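PDB 2YV3: aspartate-semialdehyde dehydrogenase from Thermus thermophilus, which catalyses the NADPH-dependent reductive dephosphorylation of L-aspartyl-4-phosphate to L-aspartate-semialdehyde, a step in lysine, methionine and threonine biosynthesis. Local coordinates for the interface of chains A and B. Numbering follows the deposited sequence. Chains: chain A/B, Aspartate-semialdehyde dehydrogenase.

Contact 1: the interface of chains A and B. Residues chain A 202-204, 207, 227-228; chain B 292, 294, 304.
The loop A:Gly202-A:Thr204, the first turn of helix 205-219 and the end of strand 224-228 of chain A receive two arginines from strand 288-295 of chain B, beside B:Asp304 of strand 302-310. All belong to the dimerisation domain of this homodimeric aspartate-semialdehyde dehydrogenase. CG of B:Arg294 takes the crowded position between backbone N and carbonyl carbon (chi1 47°), and the extended chain passes A:Gly202, whose positive phi suits glycine. NE lies over one face of the A:Tyr203 ring, 3.2 Å from the ring centroid, in a cation-pi contact; with planes 80° apart, the guanidinium stands nearly upright on the ring and meets it by its NE edge. Farther out, NH2 gives a hydrogen bond of 2.7 Å to the hydroxyl OG1 of A:Thr228, in the guanidinium plane, and forms a salt bridge of 3.2 Å with the carboxylate OE2 of A:Glu207. NH1 binds the carbonyl O of B:Arg292 at 2.8 Å, which fixes the turn of the guanidinium. CB of B:Asp304 and NH2 of B:Arg292 sandwich this group from opposite faces, and a same-chain salt bridge of 3.7 Å joins NH2 of B:Arg294 to OD2 of B:Asp304. With an alanine here, the A:Tyr203 face and A:Thr228 OG1 lose this partner, and the A:Glu207 carboxylate would probably be less well neutralised. B:Arg292, bent at chi2 and chi3, comes toward A:Glu207 with NH2 between OE1 and OE2 in a salt bridge, carboxylate and guanidinium planes 63° apart. The carboxylate is thus shared by two arginines, whose charges would favour its ionised form. A:Thr204 N holds OE1 from the anti side at 2.6 Å, while A:Thr204 OG1 accepts from A:Glu207 N, a capping box at the helix start.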
loop_
_atom_site.group_PDB
_atom_site.type_symbol
_atom_site.label_atom_id
_atom_site.label_comp_id
_atom_site.label_asym_id
_atom_site.label_seq_id
_atom_site.Cartn_x
_atom_site.Cartn_y
_atom_site.Cartn_z
ATOM N N GLY A 202 3.745 -18.622 6.198
ATOM C CA GLY A 202 2.871 -17.797 5.381
ATOM C C GLY A 202 3.480 -16.545 4.778
ATOM O O GLY A 202 3.129 -16.145 3.664
ATOM N N TYR A 203 4.387 -15.927 5.528
ATOM C CA TYR A 203 5.090 -14.724 5.102
ATOM C C TYR A 203 6.104 -15.024 3.997
ATOM O O TYR A 203 6.368 -16.182 3.661
ATOM C CB TYR A 203 5.804 -14.097 6.299
ATOM C CG TYR A 203 4.847 -13.571 7.323
ATOM C CD1 TYR A 203 4.445 -12.245 7.296
ATOM C CD2 TYR A 203 4.242 -14.425 8.252
ATOM C CE1 TYR A 203 3.460 -11.774 8.154
ATOM C CE2 TYR A 203 3.254 -13.965 9.119
ATOM C CZ TYR A 203 2.868 -12.634 9.057
ATOM O OH TYR A 203 1.870 -12.161 9.870
ATOM N N THR A 204 6.646 -13.960 3.416
ATOM C CA THR A 204 7.644 -14.075 2.360
ATOM C C THR A 204 8.991 -13.723 2.978
ATOM O O THR A 204 9.042 -13.102 4.043
ATOM C CB THR A 204 7.345 -13.105 1.182
ATOM O OG1 THR A 204 7.631 -11.752 1.571
ATOM C CG2 THR A 204 5.877 -13.224 0.761
ATOM N N GLU A 207 9.062 -10.058 3.867
ATOM C CA GLU A 207 8.328 -9.769 5.090
ATOM C C GLU A 207 9.143 -10.185 6.309
ATOM O O GLU A 207 9.363 -9.379 7.218
ATOM C CB GLU A 207 6.988 -10.521 5.094
ATOM C CG GLU A 207 6.034 -10.024 4.038
ATOM C CD GLU A 207 4.795 -10.879 3.879
ATOM O OE1 GLU A 207 4.919 -12.052 3.479
ATOM O OE2 GLU A 207 3.690 -10.375 4.151
ATOM N N ALA A 227 4.348 -7.914 9.104
ATOM C CA ALA A 227 4.527 -7.050 7.932
ATOM C C ALA A 227 4.035 -7.701 6.646
ATOM O O ALA A 227 4.202 -8.907 6.456
ATOM C CB ALA A 227 5.997 -6.675 7.783
ATOM N N THR A 228 3.423 -6.900 5.775
ATOM C CA THR A 228 2.927 -7.384 4.488
ATOM C C THR A 228 3.671 -6.628 3.407
ATOM O O THR A 228 3.404 -5.451 3.198
ATOM C CB THR A 228 1.419 -7.092 4.259
ATOM O OG1 THR A 228 0.640 -7.671 5.306
ATOM C CG2 THR A 228 0.962 -7.683 2.893
ATOM N N ARG B 292 -3.521 -14.775 1.030
ATOM C CA ARG B 292 -2.348 -14.426 1.815
ATOM C C ARG B 292 -2.688 -14.638 3.292
ATOM O O ARG B 292 -2.053 -14.056 4.176
ATOM C CB ARG B 292 -1.933 -12.974 1.557
ATOM C CG ARG B 292 -1.118 -12.792 0.299
ATOM C CD ARG B 292 0.127 -13.665 0.324
ATOM N NE ARG B 292 1.303 -12.950 0.823
ATOM C CZ ARG B 292 1.519 -12.616 2.091
ATOM N NH1 ARG B 292 0.645 -12.927 3.027
ATOM N NH2 ARG B 292 2.620 -11.970 2.420
ATOM N N ARG B 294 -2.628 -15.856 6.768
ATOM C CA ARG B 294 -1.550 -16.440 7.529
ATOM C C ARG B 294 -1.638 -16.155 9.012
ATOM O O ARG B 294 -2.342 -15.241 9.439
ATOM C CB ARG B 294 -0.217 -15.921 6.965
ATOM C CG ARG B 294 -0.182 -14.398 6.745
ATOM C CD ARG B 294 1.119 -13.940 6.092
ATOM N NE ARG B 294 1.366 -12.493 6.219
ATOM C CZ ARG B 294 0.611 -11.534 5.684
ATOM N NH1 ARG B 294 -0.462 -11.840 4.974
ATOM N NH2 ARG B 294 0.939 -10.265 5.845
ATOM N N ASP B 304 -3.640 -12.460 9.383
ATOM C CA ASP B 304 -3.302 -11.463 8.364
ATOM C C ASP B 304 -3.683 -12.017 6.999
ATOM O O ASP B 304 -3.473 -13.205 6.718
ATOM C CB ASP B 304 -1.801 -11.152 8.367
ATOM C CG ASP B 304 -1.431 -10.060 9.346
ATOM O OD1 ASP B 304 -1.784 -10.184 10.543
ATOM O OD2 ASP B 304 -0.776 -9.082 8.920
#

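Contact 2: the interface of chains A and B. Residues chain A 184-186, 191-192; chain B 274, 276, 278, 280.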
loop_
_atom_site.group_PDB
_atom_site.type_symbol
_atom_site.label_atom_id
_atom_site.label_comp_id
_atom_site.label_asym_id
_atom_site.label_seq_id
_atom_site.Cartn_x
_atom_site.Cartn_y
_atom_site.Cartn_z
ATOM N N ALA A 184 6.352 -11.210 -10.567
ATOM C CA ALA A 184 5.604 -12.465 -10.577
ATOM C C ALA A 184 4.424 -12.363 -11.540
ATOM O O ALA A 184 3.928 -13.370 -12.062
ATOM C CB ALA A 184 5.112 -12.795 -9.156
ATOM N N HIS A 185 3.987 -11.127 -11.768
ATOM C CA HIS A 185 2.847 -10.836 -12.630
ATOM C C HIS A 185 3.091 -9.488 -13.327
ATOM O O HIS A 185 4.173 -8.915 -13.213
ATOM C CB HIS A 185 1.581 -10.745 -11.761
ATOM C CG HIS A 185 1.261 -12.000 -11.008
ATOM N ND1 HIS A 185 0.447 -12.990 -11.516
ATOM C CD2 HIS A 185 1.640 -12.421 -9.777
ATOM C CE1 HIS A 185 0.336 -13.964 -10.629
ATOM N NE2 HIS A 185 1.051 -13.644 -9.565
ATOM N N PRO A 186 2.094 -8.977 -14.078
ATOM C CA PRO A 186 2.305 -7.680 -14.740
ATOM C C PRO A 186 2.037 -6.586 -13.702
ATOM O O PRO A 186 0.943 -6.520 -13.155
ATOM C CB PRO A 186 1.258 -7.676 -15.862
ATOM C CG PRO A 186 0.897 -9.118 -16.037
ATOM C CD PRO A 186 0.911 -9.651 -14.633
ATOM N N VAL A 191 -1.080 -4.189 -7.945
ATOM C CA VAL A 191 -0.187 -4.399 -6.827
ATOM C C VAL A 191 -0.070 -5.898 -6.622
ATOM O O VAL A 191 -1.037 -6.630 -6.829
ATOM C CB VAL A 191 -0.675 -3.645 -5.541
ATOM C CG1 VAL A 191 -0.698 -2.157 -5.818
ATOM C CG2 VAL A 191 -2.055 -4.143 -5.083
ATOM N N ILE A 192 1.122 -6.347 -6.237
ATOM C CA ILE A 192 1.406 -7.774 -6.048
ATOM C C ILE A 192 1.702 -8.014 -4.583
ATOM O O ILE A 192 2.769 -7.652 -4.114
ATOM C CB ILE A 192 2.672 -8.197 -6.866
ATOM C CG1 ILE A 192 2.572 -7.676 -8.293
ATOM C CG2 ILE A 192 2.780 -9.704 -6.955
ATOM C CD1 ILE A 192 3.879 -7.406 -8.901
ATOM N N LYS B 274 1.787 -18.544 -6.748
ATOM C CA LYS B 274 1.742 -17.108 -6.996
ATOM C C LYS B 274 0.273 -16.792 -7.237
ATOM O O LYS B 274 -0.102 -16.187 -8.233
ATOM C CB LYS B 274 2.574 -16.747 -8.233
ATOM C CG LYS B 274 4.093 -16.843 -8.024
ATOM C CD LYS B 274 4.864 -16.306 -9.237
ATOM C CE LYS B 274 6.022 -17.229 -9.596
ATOM N NZ LYS B 274 6.763 -17.721 -8.372
ATOM N N TYR B 276 -2.779 -15.000 -5.316
ATOM C CA TYR B 276 -3.274 -14.103 -4.254
ATOM C C TYR B 276 -4.027 -12.989 -4.983
ATOM O O TYR B 276 -3.846 -12.831 -6.182
ATOM C CB TYR B 276 -2.112 -13.513 -3.450
ATOM C CG TYR B 276 -0.873 -13.445 -4.274
ATOM C CD1 TYR B 276 -0.785 -12.574 -5.357
ATOM C CD2 TYR B 276 0.158 -14.340 -4.063
ATOM C CE1 TYR B 276 0.286 -12.611 -6.210
ATOM C CE2 TYR B 276 1.240 -14.385 -4.913
ATOM C CZ TYR B 276 1.294 -13.523 -5.985
ATOM O OH TYR B 276 2.344 -13.611 -6.849
ATOM N N MET B 278 -5.337 -9.491 -6.664
ATOM C CA MET B 278 -4.652 -8.478 -7.454
ATOM C C MET B 278 -5.692 -7.592 -8.140
ATOM O O MET B 278 -6.651 -8.078 -8.732
ATOM C CB MET B 278 -3.750 -9.119 -8.527
ATOM C CG MET B 278 -2.650 -10.036 -7.997
ATOM S SD MET B 278 -1.163 -10.125 -9.039
ATOM C CE MET B 278 -1.726 -11.110 -10.295
ATOM N N LEU B 280 -5.710 -6.146 -10.778
ATOM C CA LEU B 280 -5.808 -6.658 -12.138
ATOM C C LEU B 280 -6.772 -7.821 -12.196
ATOM O O LEU B 280 -7.754 -7.788 -12.929
ATOM C CB LEU B 280 -4.425 -7.116 -12.633
ATOM C CG LEU B 280 -4.248 -8.277 -13.644
ATOM C CD1 LEU B 280 -4.979 -7.982 -14.936
ATOM C CD2 LEU B 280 -2.773 -8.497 -13.899
#
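Loop meets loop here: A:Ala184-A:Pro186 and A:Val191-A:Ile192 of chain A lie against the loop segment B:Lys274-B:Leu280 of chain B. Both stretches come from the dimerisation domain of this dehydrogenase family. A:His185 projects into chain B and is met on an edge and on a face. CG stands beside the backbone N (chi1 -60°), and the second torsion, -91°, turns the ring so that its NE2 edge faces B:Lys274 and B:Tyr276. There NE2 makes a weak hydrogen bond of 3.0 Å to the phenol OH of B:Tyr276, which lies in the imidazole plane. A second weak bond, 3.1 Å long, joins NE2 to the backbone O of B:Lys274; both are well bent, as befits one N-H placed between two acceptors. The imidazole and phenol rings come from opposite directions and meet edge-to-face, their planes 81° apart. B:Met278 crosses the histidine at about a right angle and, bent at chi3, lays its methyl CE over one imidazole face in a CH-pi contact, though the modelled spacing is too tight to be read literally. A flexible thioether suits this place because it can follow the flat ring without asking for a polar partner. Smaller apolar groups fill in around the histidine. The methyl CB of A:Ala184 touches CD of B:Lys274 at 3.5 Å, so the aliphatic part of the lysine does the packing. On the phenol, A:Ile192 rests its branch methyl CG2 3.9 Å from CE1 of B:Tyr276. At the other end, CD of the A:Pro186 ring meets CD2 of B:Leu280 at 3.9 Å, an apolar pairing in which the rigid proline presents a fixed surface.

Contact 1 and contact 2 lie about 15 Å apart on the same dimer interface and have no residue in common. Contact 2 uses loops of chain A; contact 1 adds to a loop the start of helix 205-219 and the end of strand 224-228. Chain B supplies the segment ahead of strand 288-295 to contact 2, and that strand with B:Asp304 of strand 302-310 to contact 1. Contact 1 is mainly ionic and contact 2 mainly apolar, so patches of differing chemistry join the subunits. The two-fold axis repeats both. Their centres are about 16 to 18 Å from A:Cys125 and A:His238, the probable catalytic residues, so any influence on catalysis would be indirect.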